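Local coordinates for protein Rab GDP-dissociation inhibitor (Saccharomyces cerevisiae, PDB 2BCG) that holds Rab GTPases such as SEC4 in their GDP-bound state by slowing nucleotide release, and extracts GDP-bound YPT7 from vacuolar membranes, at residues I25-L30 / R250-Y255; L97-I102 / L442-R447. One frame throughout, in Å; residues are numbered along the deposited sequence. Where two conformers were deposited one is given.

In the fold
Read from the N terminus, the chain enters contact 1 on helix 21-32 and contact 2 on helix 96-104, returns to contact 1 on helix 243-254, and completes contact 2 in the tail after helix 424-438. Their segments therefore alternate: the loop of 219 residues closed by contact 1 and that of 339 residues closed by contact 2 cross. Contact 1 pairs two helices of the part that carries the parallel sheet; contact 2 lays the C-terminal tail on helix 96-104. Their centres are 12 Å apart, and they touch directly, with R447 packing on L251 and Y255, I25 on L97, and L29 on L442.

Contact 1 (I25-L30 / R250-Y255); sequences ILSGLL and RLSAIY
S27 and S252 face each other across two helices running nearly side by side, and their hydroxyls meet in a hydrogen bond of 2.8 Å from OG to OG. Either oxygen could be the donor. In both serines the hydroxyl lies anti to the backbone nitrogen. S27 OG also lies 3.3 Å from S252 CB, so it sits alongside the methylene of that serine as well as its hydroxyl.

One residue on, G28 lets the helices come together. Its CA is 3.9 Å from the CA of S252. The axes of the two short helical segments come within 7.6 Å, their directions 26° apart. S252 CB rests 3.8 Å from the G28 backbone N, while L251 sends its CD2 branch over the glycine backbone, 3.9 Å from G28 CA. L251 CB points toward helix 21-32, and a CG anti to the backbone N (chi1 177°) carries that methyl to the glycine. A CB on G28 would fall too close to L251 CD2 as it now stands, so the close approach probably relies on the glycine.

Within the region that interacts with YPT1, R250 turns to a salt bridge with an acidic side chain of the partner protein chain. All four touching residues are buried, yet the hydroxyls have further partners: S252 OG bonds S31 OG, and S27 OG bonds Y259 OH. S27 thereby connects the helix pair to strand 258-260, an outer strand of the parallel sheet of this Rossmann-like part. Helix 21-32 is also covered by helix 424-438, through I25 and L26, and by helix 96-104, through I25 and L29.

Contact 2 (L97-I102 / L442-R447); sequences LTNILI and LVLKQR
L444 drives its CD1 methyl against the side of helix 96-104, where I100 and N99 receive it. I100 CG1 lies 4.0 Å away from L444 CD1, the two side chains crossing at about a right angle; I100 is the one buried residue of the touching set. On the partly exposed side the same methyl meets the amide of N99, with ND2 3.4 Å from L444 CD1, and that nitrogen is hydrogen-bonded to E96 OE2.

Farther along, the contact turns polar at its partly exposed end. Q446 donates through NE2 to the carbonyl O of I102, at 3.1 Å with an N-H...O angle of 161°. The oxygen lies near the amide plane of Q446, and a bend at chi2 (59°) swings that amide back to the helix. A leucine in its place would probably leave I102 O without this N-H donor, with only a weak hydrogen bond from a basic side chain of the other protein's chain.

Between these segments, then, a leucine methyl and a polar bond hold the tail, and R447 continues the attachment through NH1 to T104 O. Because the Q446 bond uses a main-chain carbonyl, it does not itself depend on the identity of the I102 side chain.

Contact 1 (I25-L30 / R250-Y255)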
loop_
_atom_site.group_PDB
_atom_site.type_symbol
_atom_site.label_atom_id
_atom_site.label_comp_id
_atom_site.label_asym_id
_atom_site.label_seq_id
_atom_site.Cartn_x
_atom_site.Cartn_y
_atom_site.Cartn_z
ATOM N N ILE A 25 -4.197 0.561 8.524
ATOM C CA ILE A 25 -4.796 -0.762 8.782
ATOM C C ILE A 25 -5.682 -0.718 10.009
ATOM O O ILE A 25 -6.811 -1.236 10.001
ATOM C CB ILE A 25 -3.737 -1.880 8.920
ATOM C CG1 ILE A 25 -3.047 -2.050 7.557
ATOM C CG2 ILE A 25 -4.419 -3.224 9.297
ATOM C CD1 ILE A 25 -1.852 -3.046 7.574
ATOM N N LEU A 26 -5.149 -0.111 11.069
ATOM C CA LEU A 26 -5.923 -0.016 12.319
ATOM C C LEU A 26 -7.204 0.776 12.087
ATOM O O LEU A 26 -8.281 0.357 12.548
ATOM C CB LEU A 26 -5.064 0.572 13.427
ATOM C CG LEU A 26 -3.993 -0.411 13.885
ATOM C CD1 LEU A 26 -2.868 0.356 14.546
ATOM C CD2 LEU A 26 -4.658 -1.437 14.815
ATOM N N SER A 27 -7.104 1.916 11.395
ATOM C CA SER A 27 -8.284 2.736 11.102
ATOM C C SER A 27 -9.328 1.893 10.345
ATOM O O SER A 27 -10.534 1.894 10.686
ATOM C CB SER A 27 -7.862 3.966 10.301
ATOM O OG SER A 27 -9.004 4.736 9.929
ATOM N N GLY A 28 -8.884 1.146 9.332
ATOM C CA GLY A 28 -9.818 0.267 8.597
ATOM C C GLY A 28 -10.463 -0.806 9.462
ATOM O O GLY A 28 -11.672 -0.991 9.414
ATOM N N LEU A 29 -9.653 -1.502 10.265
ATOM C CA LEU A 29 -10.185 -2.581 11.114
ATOM C C LEU A 29 -11.172 -2.055 12.129
ATOM O O LEU A 29 -12.222 -2.682 12.383
ATOM C CB LEU A 29 -9.046 -3.329 11.832
ATOM C CG LEU A 29 -8.128 -4.124 10.900
ATOM C CD1 LEU A 29 -6.994 -4.671 11.701
ATOM C CD2 LEU A 29 -8.896 -5.234 10.139
ATOM N N LEU A 30 -10.856 -0.909 12.724
ATOM C CA LEU A 30 -11.750 -0.347 13.736
ATOM C C LEU A 30 -13.049 0.192 13.116
ATOM O O LEU A 30 -14.104 0.024 13.701
ATOM C CB LEU A 30 -11.026 0.724 14.520
ATOM C CG LEU A 30 -9.898 0.156 15.411
ATOM C CD1 LEU A 30 -8.998 1.278 15.893
ATOM C CD2 LEU A 30 -10.492 -0.612 16.646
ATOM N N ARG A 250 -9.230 3.840 2.280
ATOM C CA ARG A 250 -10.508 3.689 1.576
ATOM C C ARG A 250 -11.446 2.714 2.359
ATOM O O ARG A 250 -12.644 3.017 2.550
ATOM C CB ARG A 250 -10.294 3.235 0.144
ATOM C CG ARG A 250 -11.626 3.058 -0.564
ATOM C CD ARG A 250 -11.432 2.705 -2.002
ATOM N NE ARG A 250 -12.745 2.485 -2.601
ATOM C CZ ARG A 250 -13.523 3.472 -3.072
ATOM N NH1 ARG A 250 -13.109 4.762 -3.071
ATOM N NH2 ARG A 250 -14.724 3.156 -3.549
ATOM N N LEU A 251 -10.893 1.579 2.847
ATOM C CA LEU A 251 -11.704 0.626 3.662
ATOM C C LEU A 251 -12.316 1.361 4.866
ATOM O O LEU A 251 -13.525 1.256 5.150
ATOM C CB LEU A 251 -10.824 -0.528 4.150
ATOM C CG LEU A 251 -11.536 -1.533 5.057
ATOM C CD1 LEU A 251 -12.514 -2.429 4.289
ATOM C CD2 LEU A 251 -10.472 -2.359 5.780
ATOM N N SER A 252 -11.490 2.132 5.565
ATOM C CA SER A 252 -11.998 2.891 6.700
ATOM C C SER A 252 -13.116 3.860 6.261
ATOM O O SER A 252 -14.167 3.925 6.909
ATOM C CB SER A 252 -10.876 3.693 7.358
ATOM O OG SER A 252 -11.375 4.326 8.513
ATOM N N ALA A 253 -12.883 4.596 5.179
ATOM C CA ALA A 253 -13.894 5.587 4.700
ATOM C C ALA A 253 -15.214 4.895 4.355
ATOM O O ALA A 253 -16.294 5.385 4.674
ATOM C CB ALA A 253 -13.340 6.338 3.491
ATOM N N ILE A 254 -15.127 3.727 3.728
ATOM C CA ILE A 254 -16.339 2.992 3.370
ATOM C C ILE A 254 -17.148 2.670 4.619
ATOM O O ILE A 254 -18.388 2.734 4.615
ATOM C CB ILE A 254 -15.973 1.691 2.599
ATOM C CG1 ILE A 254 -15.515 2.053 1.188
ATOM C CG2 ILE A 254 -17.151 0.722 2.549
ATOM C CD1 ILE A 254 -14.763 0.979 0.496
ATOM N N TYR A 255 -16.446 2.285 5.675
ATOM C CA TYR A 255 -17.107 1.878 6.905
ATOM C C TYR A 255 -17.323 3.011 7.880
ATOM O O TYR A 255 -17.611 2.771 9.052
ATOM C CB TYR A 255 -16.370 0.704 7.569
ATOM C CG TYR A 255 -16.665 -0.595 6.876
ATOM C CD1 TYR A 255 -17.685 -1.438 7.348
ATOM C CD2 TYR A 255 -15.958 -0.976 5.739
ATOM C CE1 TYR A 255 -17.949 -2.651 6.718
ATOM C CE2 TYR A 255 -16.222 -2.188 5.092
ATOM C CZ TYR A 255 -17.232 -3.016 5.577
ATOM O OH TYR A 255 -17.485 -4.240 4.938
#

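Contact 2 (L97-I102 / L442-R447)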
loop_
_atom_site.group_PDB
_atom_site.type_symbol
_atom_site.label_atom_id
_atom_site.label_comp_id
_atom_site.label_asym_id
_atom_site.label_seq_id
_atom_site.Cartn_x
_atom_site.Cartn_y
_atom_site.Cartn_z
ATOM N N LEU A 97 -0.082 -9.888 6.419
ATOM C CA LEU A 97 -0.659 -8.799 5.613
ATOM C C LEU A 97 -1.500 -9.344 4.485
ATOM O O LEU A 97 -2.591 -8.828 4.208
ATOM C CB LEU A 97 0.414 -7.781 5.167
ATOM C CG LEU A 97 -0.097 -6.582 4.347
ATOM C CD1 LEU A 97 -1.198 -5.830 5.113
ATOM C CD2 LEU A 97 1.052 -5.634 3.966
ATOM N N THR A 98 -1.048 -10.434 3.864
ATOM C CA THR A 98 -1.889 -11.023 2.822
ATOM C C THR A 98 -3.226 -11.506 3.421
ATOM O O THR A 98 -4.286 -11.320 2.809
ATOM C CB THR A 98 -1.184 -12.138 2.012
ATOM O OG1 THR A 98 -0.867 -13.222 2.881
ATOM C CG2 THR A 98 0.082 -11.601 1.393
ATOM N N ASN A 99 -3.170 -12.122 4.603
ATOM C CA ASN A 99 -4.378 -12.608 5.301
ATOM C C ASN A 99 -5.372 -11.443 5.573
ATOM O O ASN A 99 -6.597 -11.570 5.391
ATOM C CB ASN A 99 -3.958 -13.308 6.600
ATOM C CG ASN A 99 -5.110 -14.075 7.263
ATOM O OD1 ASN A 99 -5.923 -14.689 6.592
ATOM N ND2 ASN A 99 -5.180 -14.003 8.588
ATOM N N ILE A 100 -4.841 -10.302 6.000
ATOM C CA ILE A 100 -5.677 -9.119 6.258
ATOM C C ILE A 100 -6.239 -8.575 4.957
ATOM O O ILE A 100 -7.417 -8.256 4.878
ATOM C CB ILE A 100 -4.877 -8.034 6.990
ATOM C CG1 ILE A 100 -4.412 -8.544 8.351
ATOM C CG2 ILE A 100 -5.695 -6.721 7.130
ATOM C CD1 ILE A 100 -3.437 -7.595 9.032
ATOM N N LEU A 101 -5.398 -8.459 3.930
ATOM C CA LEU A 101 -5.850 -8.009 2.628
ATOM C C LEU A 101 -7.020 -8.816 2.109
ATOM O O LEU A 101 -7.976 -8.246 1.577
ATOM C CB LEU A 101 -4.699 -8.056 1.612
ATOM C CG LEU A 101 -3.623 -6.962 1.757
ATOM C CD1 LEU A 101 -2.368 -7.417 1.017
ATOM C CD2 LEU A 101 -4.131 -5.597 1.209
ATOM N N ILE A 102 -6.920 -10.139 2.228
ATOM C CA ILE A 102 -7.990 -11.001 1.712
ATOM C C ILE A 102 -9.269 -10.893 2.518
ATOM O O ILE A 102 -10.331 -10.774 1.929
ATOM C CB ILE A 102 -7.509 -12.462 1.792
ATOM C CG1 ILE A 102 -6.365 -12.680 0.819
ATOM C CG2 ILE A 102 -8.644 -13.415 1.527
ATOM C CD1 ILE A 102 -5.570 -13.932 1.090
ATOM N N LEU A 442 -7.082 -9.532 17.729
ATOM C CA LEU A 442 -7.741 -9.361 16.457
ATOM C C LEU A 442 -8.309 -10.672 15.905
ATOM O O LEU A 442 -7.597 -11.686 15.789
ATOM C CB LEU A 442 -6.748 -8.755 15.444
ATOM C CG LEU A 442 -7.200 -8.559 14.002
ATOM C CD1 LEU A 442 -8.353 -7.569 13.911
ATOM C CD2 LEU A 442 -6.002 -8.125 13.113
ATOM N N VAL A 443 -9.583 -10.640 15.539
ATOM C CA VAL A 443 -10.166 -11.759 14.808
ATOM C C VAL A 443 -10.701 -11.213 13.506
ATOM O O VAL A 443 -11.582 -10.349 13.497
ATOM C CB VAL A 443 -11.262 -12.513 15.621
ATOM C CG1 VAL A 443 -11.844 -13.624 14.787
ATOM C CG2 VAL A 443 -10.658 -13.072 16.914
ATOM N N LEU A 444 -10.117 -11.682 12.410
ATOM C CA LEU A 444 -10.570 -11.280 11.103
ATOM C C LEU A 444 -11.830 -12.045 10.733
ATOM O O LEU A 444 -11.925 -13.255 10.953
ATOM C CB LEU A 444 -9.472 -11.516 10.055
ATOM C CG LEU A 444 -8.173 -10.717 10.219
ATOM C CD1 LEU A 444 -7.123 -11.343 9.329
ATOM C CD2 LEU A 444 -8.348 -9.232 9.887
ATOM N N LYS A 445 -12.793 -11.339 10.159
ATOM C CA LYS A 445 -13.942 -11.995 9.526
ATOM C C LYS A 445 -13.884 -11.683 8.039
ATOM O O LYS A 445 -13.274 -10.680 7.623
ATOM C CB LYS A 445 -15.295 -11.579 10.144
ATOM C CG LYS A 445 -15.424 -11.725 11.676
ATOM C CD LYS A 445 -14.851 -10.509 12.429
ATOM C CE LYS A 445 -14.684 -10.768 13.940
ATOM N NZ LYS A 445 -13.933 -9.646 14.599
ATOM N N GLN A 446 -14.438 -12.561 7.217
ATOM C CA GLN A 446 -14.475 -12.298 5.797
ATOM C C GLN A 446 -15.508 -11.199 5.533
ATOM O O GLN A 446 -16.680 -11.334 5.900
ATOM C CB GLN A 446 -14.820 -13.558 4.988
ATOM C CG GLN A 446 -14.720 -13.335 3.495
ATOM C CD GLN A 446 -13.327 -12.895 3.078
ATOM O OE1 GLN A 446 -12.327 -13.488 3.509
ATOM N NE2 GLN A 446 -13.251 -11.863 2.222
ATOM N N ARG A 447 -15.051 -10.103 4.925
ATOM C CA ARG A 447 -15.924 -8.975 4.570
ATOM C C ARG A 447 -17.007 -9.518 3.668
ATOM O O ARG A 447 -16.723 -10.289 2.739
ATOM C CB ARG A 447 -15.127 -7.880 3.836
ATOM C CG ARG A 447 -15.962 -6.682 3.355
ATOM C CD ARG A 447 -15.038 -5.562 2.903
ATOM N NE ARG A 447 -15.767 -4.550 2.142
ATOM C CZ ARG A 447 -15.176 -3.672 1.319
ATOM N NH1 ARG A 447 -13.840 -3.680 1.166
ATOM N NH2 ARG A 447 -15.907 -2.768 0.665
#